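Local structure of peptidoglycan glycosyltransferase (Burkholderia ambifaria, 5UY7) at residues G455-G460 with P486-R491; I492-S497 with A518-T523; G297-D302 with S325-T330; M272-V277 with G319-S324. The protein belongs to the penicillin-binding proteins of the bacterial cell wall and carries a transpeptidase-family domain of the beta-lactamase clan. One frame throughout, in Å; residues are numbered along the deposited sequence.

All four contacts lie in the penicillin-binding transpeptidase domain. Interactions 1 and 2, centres about 11 Å apart, adjoin in sequence and both reach the five-stranded antiparallel sheet: interaction 1 at an edge strand and the turn beside it, interaction 2 at the helix packed on the sheet. Interactions 3 and 4, centres about 12 Å apart, join helices, and in interaction 3 a small hairpin; they touch directly, Asn326 OD1 lying 2.7 Å from Lys273 NZ. Lys273 and Ser324 of interaction 4 probably belong to an SxxK and SxN active-site pattern, which Asn326 would complete. Bound sulfate lies about 4 Å from the Ser324 side chain and about 3 Å from that of Arg457 in interaction 1.

Interaction 1. Residues G455-G460 with P486-R491; sequences GYRVGG and PMPNPR
Backbones meet where Arg457 and Met487 bring their CA atoms to 5.1 Å, and a single hydrogen bond ties them: Met487 N donates to Arg457 O at 2.7 Å. The bond is nearly straight, 163° at the hydrogen, yet the donor stands above the carbonyl plane, 46° out of it. Pro486 CA adds a CH...O contact to the same oxygen, Arg457 O, at 3.2 Å. The segment 486-491 is the turn joining strands 477-485 and 492-499 of the domain's antiparallel sheet, and the peptide bonds before Pro486 and before Pro488 are both cis. It packs on the chain just as that chain runs into edge strand 459-466. Met487 bends at chi2 (-68°), and its CE packs 3.8 Å from Gly459 N, against a backbone with no side chain. The Arg457 side chain crosses Pro488 obliquely. One face of its guanidinium takes Met487 O and Pro488 CD, the latter 3.6 Å above the plane and offset toward the rim. The charged end is held by Glu439, in a salt bridge from NH2, and by a sulfate ion at NH1, probably from the crystallisation liquor.

Interaction 2. Residues I492-S497 with A518-T523; sequences IVVAVS and AIAGDT
Strand 492-497 and helix 518-523 form a buried, wholly apolar strand-helix contact in which one face of the central sheet strand receives the long helix 509-526. The short axes approach to 9.0 Å and run roughly antiparallel, at 149°. Ile492, Val494 and Val496, every second residue of the strand, point at the helix, which answers with Ile519, Ala520 and Thr523. At the first of these positions Ile492 has CG1 in the crowded position between backbone N and carbonyl carbon (chi1 62°), and its terminal CD1 reaches Thr523 CG2 at 3.7 Å. The next strand residue, Val494, divides its branches: CG1 meets Ile519 CG2 at 3.9 Å, while CG2 leans on Ala520 CB at 4.3 Å. Val494 and Ala520 also have the nearest CA atoms of the two segments, 6.5 Å apart. Farther along, Val496 CG1 touches Ile519 CD1 at 4.0 Å, the two side chains sliding past each other in opposite directions. Thr523 turns its methyl to the strand and its hydroxyl back to the helix, where OG1 donates to Ile519 O at 2.8 Å, which satisfies the hydroxyl within its own helix. That carbonyl also accepts from Thr523 N, the two donors arriving from opposite faces of its plane. Phe516 of the same helix extends the apolar layer over Val494 and Val496, and Ile203 of helix 201-217 touches Thr523. A five-stranded antiparallel sheet with terminal helices laid on one face is the architecture of the beta-lactamase and penicillin-binding transpeptidase clan.

Interaction 3. Residues G297-D302 with S325-T330; sequences GHFVLD and SNIGAT
A small two-stranded antiparallel hairpin, 298-301 with 304-307, leans on the first turns of helix 326-333, and the contact of residues 297-302 with 325-330 joins these two elements. Strand and helix axes approach to 9.3 Å at 37°. Ile327 carries most of the helix side of the contact. Its CG1 lies anti to the carbonyl carbon, and chi2 of 167° extends CD1 to the bend at the start of the strand, 3.3 Å from Gly297 C and close to His298 N. Beside it, Phe299 CB rests against Ile327 CG1 at 3.7 Å, and CG2 of the same isoleucine approaches the ring obliquely. One turn on, the methyl CG2 of Thr330 meets Leu301 CD2 at 4.0 Å, the two side chains crossing at a slant. Thr330 OG1 is turned into the helix and reaches Asn326 O at 2.9 Å; Thr330 N reaches that oxygen from the opposite face of its plane. Ahead of the helix, Ser325 is the N-cap: its OG accepts from Gly328 N at 2.8 Å with an N-H...O angle of 162°, and it is also bonded to Asp308. Asn326 hydrogen-bonds to Lys273; Ser324 and Asn326 would be the first and last residues of an (S/Y)xN-like motif, probably an active-site element. Ile306 of strand 304-307 also touches Ile327 and Thr330. The contact is thus carried by aliphatic groups against Phe299, Leu301 and the Gly297-His298 peptide, while the polar groups of Ser325 and Thr330 are satisfied within the helix or by Asp308, leaving apolar surfaces to meet.

Interaction 4. Residues M272-V277 with G319-S324; sequences MKPFTV and GVIQKS
Lys273 NZ is bonded twice to Ser324, to the carbonyl O at 2.8 Å and to OG at 3.0 Å. NZ stands above the carbonyl plane, 59° out of it. It also bonds Ser270 OG and Asn326 OD1, while Ser324 OG has Lys461 NZ as a further partner, so the two side chains sit in a dense polar network. Beyond CG the lysine is extended, which carries NZ across from its helix to the far residue. Ser324 follows helix 317-323 with a positive phi (57°), closing it in a Schellman motif. Farther from this site, Ile321 packs between the helices, which run antiparallel with axes 10.1 Å apart. Its chi2 of -59° turns CD1 toward helix 273-277, where that methyl lies 3.6 Å from Val277 CG2 and equally near Lys273 O, with Pro274 CG at 4.3 Å. From helix 428-442, Leu438 packs against Pro274 and Val441 against Ile321. A lysine at a helix start, three residues after a serine and bonded to a second serine, fits the SxxK and SxN active-site motifs of penicillin-binding proteins.

Interaction 1. Residues G455-G460 with P486-R491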
loop_
_atom_site.group_PDB
_atom_site.type_symbol
_atom_site.label_atom_id
_atom_site.label_comp_id
_atom_site.label_asym_id
_atom_site.label_seq_id
_atom_site.Cartn_x
_atom_site.Cartn_y
_atom_site.Cartn_z
ATOM N N GLY A 455 -18.706 9.380 -2.749
ATOM C CA GLY A 455 -18.752 9.898 -4.100
ATOM C C GLY A 455 -17.723 9.333 -5.060
ATOM O O GLY A 455 -17.822 9.597 -6.265
ATOM N N TYR A 456 -16.738 8.580 -4.578
ATOM C CA TYR A 456 -15.655 8.118 -5.440
ATOM C C TYR A 456 -15.349 6.657 -5.182
ATOM O O TYR A 456 -15.211 6.242 -4.029
ATOM C CB TYR A 456 -14.381 8.940 -5.214
ATOM C CG TYR A 456 -14.534 10.375 -5.627
ATOM C CD1 TYR A 456 -14.312 10.760 -6.944
ATOM C CD2 TYR A 456 -14.931 11.345 -4.715
ATOM C CE1 TYR A 456 -14.458 12.062 -7.333
ATOM C CE2 TYR A 456 -15.090 12.668 -5.099
ATOM C CZ TYR A 456 -14.847 13.019 -6.413
ATOM O OH TYR A 456 -14.991 14.328 -6.806
ATOM N N ARG A 457 -15.190 5.893 -6.258
ATOM C CA ARG A 457 -14.615 4.565 -6.131
ATOM C C ARG A 457 -13.137 4.673 -5.797
ATOM O O ARG A 457 -12.382 5.317 -6.532
ATOM C CB ARG A 457 -14.803 3.789 -7.429
ATOM C CG ARG A 457 -16.269 3.510 -7.725
ATOM C CD ARG A 457 -16.438 2.969 -9.126
ATOM N NE ARG A 457 -15.596 1.797 -9.359
ATOM C CZ ARG A 457 -15.462 1.223 -10.550
ATOM N NH1 ARG A 457 -16.118 1.704 -11.596
ATOM N NH2 ARG A 457 -14.655 0.169 -10.692
ATOM N N VAL A 458 -12.723 4.041 -4.695
ATOM C CA VAL A 458 -11.329 4.037 -4.261
ATOM C C VAL A 458 -10.969 2.630 -3.804
ATOM O O VAL A 458 -11.829 1.763 -3.642
ATOM C CB VAL A 458 -11.051 5.051 -3.130
ATOM C CG1 VAL A 458 -11.511 6.457 -3.528
ATOM C CG2 VAL A 458 -11.699 4.582 -1.820
ATOM N N GLY A 459 -9.675 2.406 -3.586
ATOM C CA GLY A 459 -9.247 1.146 -3.006
ATOM C C GLY A 459 -7.868 1.309 -2.414
ATOM O O GLY A 459 -7.117 2.216 -2.786
ATOM N N GLY A 460 -7.540 0.414 -1.490
ATOM C CA GLY A 460 -6.245 0.469 -0.837
ATOM C C GLY A 460 -6.174 -0.559 0.275
ATOM O O GLY A 460 -7.059 -1.407 0.416
ATOM N N PRO A 486 -9.334 7.831 -8.605
ATOM C CA PRO A 486 -10.564 7.058 -8.458
ATOM C C PRO A 486 -10.422 5.764 -9.237
ATOM O O PRO A 486 -9.715 5.737 -10.239
ATOM C CB PRO A 486 -11.624 7.966 -9.083
ATOM C CG PRO A 486 -10.888 8.687 -10.172
ATOM C CD PRO A 486 -9.436 8.795 -9.720
ATOM N N MET A 487 -11.087 4.728 -8.811
ATOM C CA MET A 487 -11.100 3.525 -9.618
ATOM C C MET A 487 -12.122 3.682 -10.742
ATOM O O MET A 487 -13.092 4.441 -10.608
ATOM C CB MET A 487 -11.446 2.324 -8.745
ATOM C CG MET A 487 -10.485 2.115 -7.580
ATOM S SD MET A 487 -8.843 1.614 -8.142
ATOM C CE MET A 487 -8.279 0.739 -6.668
ATOM N N PRO A 488 -11.947 2.960 -11.862
ATOM C CA PRO A 488 -10.914 1.939 -12.086
ATOM C C PRO A 488 -9.603 2.460 -12.653
ATOM O O PRO A 488 -8.662 1.672 -12.788
ATOM C CB PRO A 488 -11.568 1.027 -13.102
ATOM C CG PRO A 488 -12.335 1.985 -13.953
ATOM C CD PRO A 488 -12.879 3.035 -12.999
ATOM N N ASN A 489 -9.535 3.749 -12.990
ATOM C CA ASN A 489 -8.347 4.339 -13.609
ATOM C C ASN A 489 -7.822 5.447 -12.705
ATOM O O ASN A 489 -8.112 6.634 -12.922
ATOM C CB ASN A 489 -8.662 4.862 -15.007
ATOM C CG ASN A 489 -9.129 3.761 -15.932
ATOM O OD1 ASN A 489 -8.535 2.682 -15.976
ATOM N ND2 ASN A 489 -10.211 4.013 -16.650
ATOM N N PRO A 490 -7.021 5.108 -11.701
ATOM C CA PRO A 490 -6.688 6.109 -10.684
ATOM C C PRO A 490 -5.797 7.218 -11.205
ATOM O O PRO A 490 -4.976 7.039 -12.115
ATOM C CB PRO A 490 -5.982 5.303 -9.586
ATOM C CG PRO A 490 -5.644 3.983 -10.201
ATOM C CD PRO A 490 -6.594 3.749 -11.321
ATOM N N ARG A 491 -5.997 8.384 -10.605
ATOM C CA ARG A 491 -5.201 9.574 -10.857
ATOM C C ARG A 491 -4.112 9.776 -9.822
ATOM O O ARG A 491 -3.036 10.295 -10.159
ATOM C CB ARG A 491 -6.116 10.802 -10.868
ATOM C CG ARG A 491 -5.387 12.105 -11.089
ATOM C CD ARG A 491 -6.235 13.063 -11.877
ATOM N NE ARG A 491 -5.594 14.365 -11.973
ATOM C CZ ARG A 491 -6.180 15.436 -12.486
ATOM N NH1 ARG A 491 -7.418 15.345 -12.946
ATOM N NH2 ARG A 491 -5.530 16.590 -12.536
#

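Interaction 2. Residues I492-S497 with A518-T523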
loop_
_atom_site.group_PDB
_atom_site.type_symbol
_atom_site.label_atom_id
_atom_site.label_comp_id
_atom_site.label_asym_id
_atom_site.label_seq_id
_atom_site.Cartn_x
_atom_site.Cartn_y
_atom_site.Cartn_z
ATOM N N ILE A 492 -4.365 9.390 -8.571
ATOM C CA ILE A 492 -3.406 9.608 -7.497
ATOM C C ILE A 492 -3.227 8.337 -6.683
ATOM O O ILE A 492 -4.112 7.478 -6.608
ATOM C CB ILE A 492 -3.831 10.767 -6.568
ATOM C CG1 ILE A 492 -5.168 10.444 -5.883
ATOM C CG2 ILE A 492 -3.887 12.080 -7.358
ATOM C CD1 ILE A 492 -5.635 11.550 -4.915
ATOM N N VAL A 493 -2.050 8.221 -6.083
ATOM C CA VAL A 493 -1.799 7.306 -4.982
ATOM C C VAL A 493 -1.651 8.157 -3.736
ATOM O O VAL A 493 -0.985 9.196 -3.776
ATOM C CB VAL A 493 -0.539 6.463 -5.227
ATOM C CG1 VAL A 493 -0.037 5.862 -3.916
ATOM C CG2 VAL A 493 -0.850 5.372 -6.236
ATOM N N VAL A 494 -2.306 7.748 -2.649
ATOM C CA VAL A 494 -2.227 8.451 -1.373
ATOM C C VAL A 494 -1.703 7.484 -0.328
ATOM O O VAL A 494 -2.256 6.393 -0.154
ATOM C CB VAL A 494 -3.593 9.014 -0.942
ATOM C CG1 VAL A 494 -3.499 9.643 0.451
ATOM C CG2 VAL A 494 -4.080 10.037 -1.965
ATOM N N ALA A 495 -0.666 7.900 0.395
ATOM C CA ALA A 495 -0.045 7.078 1.424
ATOM C C ALA A 495 -0.022 7.874 2.714
ATOM O O ALA A 495 0.436 9.019 2.722
ATOM C CB ALA A 495 1.380 6.667 1.021
ATOM N N VAL A 496 -0.521 7.277 3.798
ATOM C CA VAL A 496 -0.570 7.957 5.087
ATOM C C VAL A 496 -0.028 7.037 6.172
ATOM O O VAL A 496 -0.113 5.806 6.087
ATOM C CB VAL A 496 -2.000 8.424 5.448
ATOM C CG1 VAL A 496 -2.530 9.409 4.411
ATOM C CG2 VAL A 496 -2.943 7.231 5.592
ATOM N N SER A 497 0.537 7.648 7.204
ATOM C CA SER A 497 0.971 6.881 8.365
ATOM C C SER A 497 0.829 7.741 9.608
ATOM O O SER A 497 1.202 8.920 9.602
ATOM C CB SER A 497 2.413 6.408 8.201
ATOM O OG SER A 497 2.705 5.404 9.149
ATOM N N ALA A 518 -9.918 11.368 3.710
ATOM C CA ALA A 518 -10.012 12.820 3.660
ATOM C C ALA A 518 -9.077 13.392 2.602
ATOM O O ALA A 518 -9.473 14.241 1.799
ATOM C CB ALA A 518 -9.702 13.407 5.039
ATOM N N ILE A 519 -7.829 12.927 2.572
ATOM C CA ILE A 519 -6.885 13.479 1.609
ATOM C C ILE A 519 -7.284 13.102 0.191
ATOM O O ILE A 519 -7.247 13.938 -0.717
ATOM C CB ILE A 519 -5.452 13.033 1.937
ATOM C CG1 ILE A 519 -5.018 13.661 3.258
ATOM C CG2 ILE A 519 -4.521 13.390 0.776
ATOM C CD1 ILE A 519 -3.652 13.171 3.771
ATOM N N ALA A 520 -7.652 11.834 -0.029
ATOM C CA ALA A 520 -8.040 11.403 -1.369
ATOM C C ALA A 520 -9.269 12.164 -1.857
ATOM O O ALA A 520 -9.295 12.673 -2.984
ATOM C CB ALA A 520 -8.301 9.895 -1.381
ATOM N N GLY A 521 -10.305 12.239 -1.023
ATOM C CA GLY A 521 -11.517 12.937 -1.430
ATOM C C GLY A 521 -11.292 14.422 -1.651
ATOM O O GLY A 521 -11.763 14.996 -2.642
ATOM N N ASP A 522 -10.577 15.065 -0.724
ATOM C CA ASP A 522 -10.311 16.492 -0.869
ATOM C C ASP A 522 -9.519 16.759 -2.138
ATOM O O ASP A 522 -9.742 17.775 -2.812
ATOM C CB ASP A 522 -9.548 17.036 0.340
ATOM C CG ASP A 522 -10.398 17.149 1.593
ATOM O OD1 ASP A 522 -11.628 16.920 1.540
ATOM O OD2 ASP A 522 -9.826 17.494 2.650
ATOM N N THR A 523 -8.568 15.872 -2.457
ATOM C CA THR A 523 -7.761 16.044 -3.663
ATOM C C THR A 523 -8.594 15.834 -4.921
ATOM O O THR A 523 -8.485 16.623 -5.868
ATOM C CB THR A 523 -6.562 15.090 -3.637
ATOM O OG1 THR A 523 -5.749 15.403 -2.501
ATOM C CG2 THR A 523 -5.722 15.239 -4.906
#

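Interaction 3. Residues G297-D302 with S325-T330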
loop_
_atom_site.group_PDB
_atom_site.type_symbol
_atom_site.label_atom_id
_atom_site.label_comp_id
_atom_site.label_asym_id
_atom_site.label_seq_id
_atom_site.Cartn_x
_atom_site.Cartn_y
_atom_site.Cartn_z
ATOM N N GLY A 297 -9.621 -19.916 10.572
ATOM C CA GLY A 297 -8.701 -18.840 10.879
ATOM C C GLY A 297 -7.503 -19.228 11.709
ATOM O O GLY A 297 -6.857 -18.353 12.290
ATOM N N HIS A 298 -7.184 -20.516 11.786
ATOM C CA HIS A 298 -5.972 -20.995 12.432
ATOM C C HIS A 298 -5.250 -21.899 11.450
ATOM O O HIS A 298 -5.871 -22.776 10.843
ATOM C CB HIS A 298 -6.280 -21.764 13.724
ATOM C CG HIS A 298 -7.120 -20.997 14.695
ATOM N ND1 HIS A 298 -6.601 -20.027 15.527
ATOM C CD2 HIS A 298 -8.444 -21.060 14.970
ATOM C CE1 HIS A 298 -7.571 -19.526 16.272
ATOM N NE2 HIS A 298 -8.698 -20.132 15.951
ATOM N N PHE A 299 -3.949 -21.680 11.291
ATOM C CA PHE A 299 -3.127 -22.475 10.394
ATOM C C PHE A 299 -1.776 -22.710 11.057
ATOM O O PHE A 299 -1.337 -21.919 11.896
ATOM C CB PHE A 299 -2.972 -21.766 9.036
ATOM C CG PHE A 299 -2.299 -22.592 7.974
ATOM C CD1 PHE A 299 -2.814 -23.816 7.584
ATOM C CD2 PHE A 299 -1.182 -22.100 7.313
ATOM C CE1 PHE A 299 -2.202 -24.558 6.585
ATOM C CE2 PHE A 299 -0.568 -22.834 6.313
ATOM C CZ PHE A 299 -1.078 -24.064 5.949
ATOM N N VAL A 300 -1.129 -23.817 10.696
ATOM C CA VAL A 300 0.202 -24.136 11.195
ATOM C C VAL A 300 1.102 -24.423 10.005
ATOM O O VAL A 300 0.752 -25.227 9.135
ATOM C CB VAL A 300 0.191 -25.333 12.168
ATOM C CG1 VAL A 300 1.603 -25.643 12.616
ATOM C CG2 VAL A 300 -0.684 -25.026 13.365
ATOM N N LEU A 301 2.251 -23.756 9.962
ATOM C CA LEU A 301 3.225 -23.929 8.889
ATOM C C LEU A 301 4.578 -24.175 9.531
ATOM O O LEU A 301 5.107 -23.297 10.220
ATOM C CB LEU A 301 3.270 -22.703 7.977
ATOM C CG LEU A 301 4.281 -22.806 6.836
ATOM C CD1 LEU A 301 3.955 -24.002 5.962
ATOM C CD2 LEU A 301 4.277 -21.539 6.014
ATOM N N ASP A 302 5.129 -25.369 9.311
ATOM C CA ASP A 302 6.406 -25.762 9.902
ATOM C C ASP A 302 6.424 -25.497 11.405
ATOM O O ASP A 302 7.387 -24.964 11.956
ATOM C CB ASP A 302 7.568 -25.058 9.203
ATOM C CG ASP A 302 7.705 -25.474 7.755
ATOM O OD1 ASP A 302 7.244 -26.586 7.417
ATOM O OD2 ASP A 302 8.266 -24.696 6.956
ATOM N N SER A 325 -6.765 -11.738 4.845
ATOM C CA SER A 325 -6.440 -13.018 5.470
ATOM C C SER A 325 -4.934 -13.280 5.421
ATOM O O SER A 325 -4.343 -13.328 4.336
ATOM C CB SER A 325 -7.208 -14.134 4.753
ATOM O OG SER A 325 -6.800 -15.421 5.201
ATOM N N ASN A 326 -4.311 -13.448 6.595
ATOM C CA ASN A 326 -2.921 -13.906 6.651
ATOM C C ASN A 326 -2.780 -15.321 6.116
ATOM O O ASN A 326 -1.799 -15.637 5.432
ATOM C CB ASN A 326 -2.405 -13.892 8.089
ATOM C CG ASN A 326 -2.151 -12.505 8.608
ATOM O OD1 ASN A 326 -2.167 -11.538 7.853
ATOM N ND2 ASN A 326 -1.892 -12.400 9.910
ATOM N N ILE A 327 -3.720 -16.196 6.472
ATOM C CA ILE A 327 -3.653 -17.585 6.022
ATOM C C ILE A 327 -3.800 -17.661 4.509
ATOM O O ILE A 327 -3.084 -18.416 3.835
ATOM C CB ILE A 327 -4.720 -18.422 6.747
ATOM C CG1 ILE A 327 -4.398 -18.455 8.240
ATOM C CG2 ILE A 327 -4.773 -19.844 6.180
ATOM C CD1 ILE A 327 -5.518 -18.975 9.082
ATOM N N GLY A 328 -4.733 -16.887 3.949
ATOM C CA GLY A 328 -4.892 -16.879 2.503
ATOM C C GLY A 328 -3.663 -16.350 1.792
ATOM O O GLY A 328 -3.248 -16.886 0.759
ATOM N N ALA A 329 -3.069 -15.279 2.329
ATOM C CA ALA A 329 -1.833 -14.763 1.746
ATOM C C ALA A 329 -0.732 -15.813 1.793
ATOM O O ALA A 329 0.013 -15.990 0.820
ATOM C CB ALA A 329 -1.399 -13.492 2.487
ATOM N N THR A 330 -0.625 -16.526 2.919
ATOM C CA THR A 330 0.393 -17.559 3.069
ATOM C C THR A 330 0.203 -18.669 2.048
ATOM O O THR A 330 1.161 -19.094 1.395
ATOM C CB THR A 330 0.349 -18.131 4.485
ATOM O OG1 THR A 330 0.715 -17.110 5.420
ATOM C CG2 THR A 330 1.307 -19.330 4.620
#

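Interaction 4. Residues M272-V277 with G319-S324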
loop_
_atom_site.group_PDB
_atom_site.type_symbol
_atom_site.label_atom_id
_atom_site.label_comp_id
_atom_site.label_asym_id
_atom_site.label_seq_id
_atom_site.Cartn_x
_atom_site.Cartn_y
_atom_site.Cartn_z
ATOM N N MET A 272 1.240 -5.347 2.248
ATOM C CA MET A 272 1.898 -6.173 1.241
ATOM C C MET A 272 0.990 -7.227 0.629
ATOM O O MET A 272 1.374 -7.815 -0.386
ATOM C CB MET A 272 3.116 -6.883 1.828
ATOM C CG MET A 272 4.232 -5.949 2.246
ATOM S SD MET A 272 4.768 -4.804 0.960
ATOM C CE MET A 272 5.388 -5.967 -0.259
ATOM N N LYS A 273 -0.171 -7.507 1.227
ATOM C CA LYS A 273 -0.993 -8.606 0.725
ATOM C C LYS A 273 -1.368 -8.429 -0.743
ATOM O O LYS A 273 -1.357 -9.436 -1.480
ATOM C CB LYS A 273 -2.230 -8.772 1.622
ATOM C CG LYS A 273 -1.869 -9.317 2.997
ATOM C CD LYS A 273 -2.996 -9.185 4.038
ATOM C CE LYS A 273 -2.552 -9.848 5.326
ATOM N NZ LYS A 273 -3.410 -9.519 6.531
ATOM N N PRO A 274 -1.667 -7.224 -1.242
ATOM C CA PRO A 274 -1.953 -7.095 -2.679
ATOM C C PRO A 274 -0.787 -7.472 -3.571
ATOM O O PRO A 274 -1.025 -7.873 -4.714
ATOM C CB PRO A 274 -2.313 -5.613 -2.829
ATOM C CG PRO A 274 -2.885 -5.267 -1.505
ATOM C CD PRO A 274 -2.021 -5.978 -0.526
ATOM N N PHE A 275 0.459 -7.343 -3.103
ATOM C CA PHE A 275 1.588 -7.712 -3.955
ATOM C C PHE A 275 1.785 -9.217 -3.990
ATOM O O PHE A 275 2.159 -9.772 -5.028
ATOM C CB PHE A 275 2.870 -7.008 -3.494
ATOM C CG PHE A 275 2.821 -5.524 -3.698
ATOM C CD1 PHE A 275 2.868 -4.991 -4.975
ATOM C CD2 PHE A 275 2.683 -4.663 -2.618
ATOM C CE1 PHE A 275 2.785 -3.618 -5.182
ATOM C CE2 PHE A 275 2.602 -3.287 -2.818
ATOM C CZ PHE A 275 2.656 -2.768 -4.105
ATOM N N THR A 276 1.553 -9.891 -2.862
ATOM C CA THR A 276 1.543 -11.352 -2.861
ATOM C C THR A 276 0.561 -11.878 -3.896
ATOM O O THR A 276 0.890 -12.760 -4.702
ATOM C CB THR A 276 1.164 -11.863 -1.471
ATOM O OG1 THR A 276 2.139 -11.415 -0.521
ATOM C CG2 THR A 276 1.115 -13.386 -1.450
ATOM N N VAL A 277 -0.652 -11.316 -3.893
ATOM C CA VAL A 277 -1.690 -11.743 -4.818
ATOM C C VAL A 277 -1.339 -11.322 -6.237
ATOM O O VAL A 277 -1.482 -12.114 -7.179
ATOM C CB VAL A 277 -3.051 -11.184 -4.367
ATOM C CG1 VAL A 277 -4.074 -11.288 -5.490
ATOM C CG2 VAL A 277 -3.525 -11.920 -3.125
ATOM N N GLY A 319 -11.332 -12.649 -2.327
ATOM C CA GLY A 319 -11.762 -12.629 -0.936
ATOM C C GLY A 319 -10.609 -12.590 0.045
ATOM O O GLY A 319 -10.740 -12.038 1.143
ATOM N N VAL A 320 -9.465 -13.166 -0.329
ATOM C CA VAL A 320 -8.286 -13.102 0.533
ATOM C C VAL A 320 -7.848 -11.657 0.733
ATOM O O VAL A 320 -7.465 -11.260 1.837
ATOM C CB VAL A 320 -7.152 -13.981 -0.035
ATOM C CG1 VAL A 320 -5.824 -13.668 0.645
ATOM C CG2 VAL A 320 -7.503 -15.450 0.136
ATOM N N ILE A 321 -7.933 -10.839 -0.322
ATOM C CA ILE A 321 -7.643 -9.414 -0.187
ATOM C C ILE A 321 -8.752 -8.714 0.587
ATOM O O ILE A 321 -8.487 -7.939 1.512
ATOM C CB ILE A 321 -7.430 -8.777 -1.575
ATOM C CG1 ILE A 321 -6.156 -9.331 -2.214
ATOM C CG2 ILE A 321 -7.360 -7.258 -1.459
ATOM C CD1 ILE A 321 -4.893 -9.071 -1.381
ATOM N N GLN A 322 -10.013 -8.989 0.228
ATOM C CA GLN A 322 -11.154 -8.368 0.900
ATOM C C GLN A 322 -11.105 -8.549 2.417
ATOM O O GLN A 322 -11.365 -7.603 3.174
ATOM C CB GLN A 322 -12.450 -8.964 0.338
ATOM C CG GLN A 322 -13.727 -8.406 0.933
ATOM C CD GLN A 322 -14.898 -9.311 0.636
ATOM O OE1 GLN A 322 -14.762 -10.535 0.681
ATOM N NE2 GLN A 322 -16.043 -8.725 0.301
ATOM N N LYS A 323 -10.792 -9.758 2.878
ATOM C CA LYS A 323 -10.819 -10.090 4.300
ATOM C C LYS A 323 -9.468 -9.914 4.982
ATOM O O LYS A 323 -9.374 -10.108 6.204
ATOM C CB LYS A 323 -11.305 -11.535 4.478
ATOM C CG LYS A 323 -12.708 -11.792 3.913
ATOM C CD LYS A 323 -13.766 -10.947 4.616
ATOM C CE LYS A 323 -15.162 -11.317 4.128
ATOM N NZ LYS A 323 -16.208 -10.493 4.785
ATOM N N SER A 324 -8.431 -9.552 4.225
ATOM C CA SER A 324 -7.088 -9.335 4.763
ATOM C C SER A 324 -6.579 -10.581 5.483
ATOM O O SER A 324 -6.001 -10.506 6.566
ATOM C CB SER A 324 -7.055 -8.119 5.694
ATOM O OG SER A 324 -5.722 -7.656 5.856
#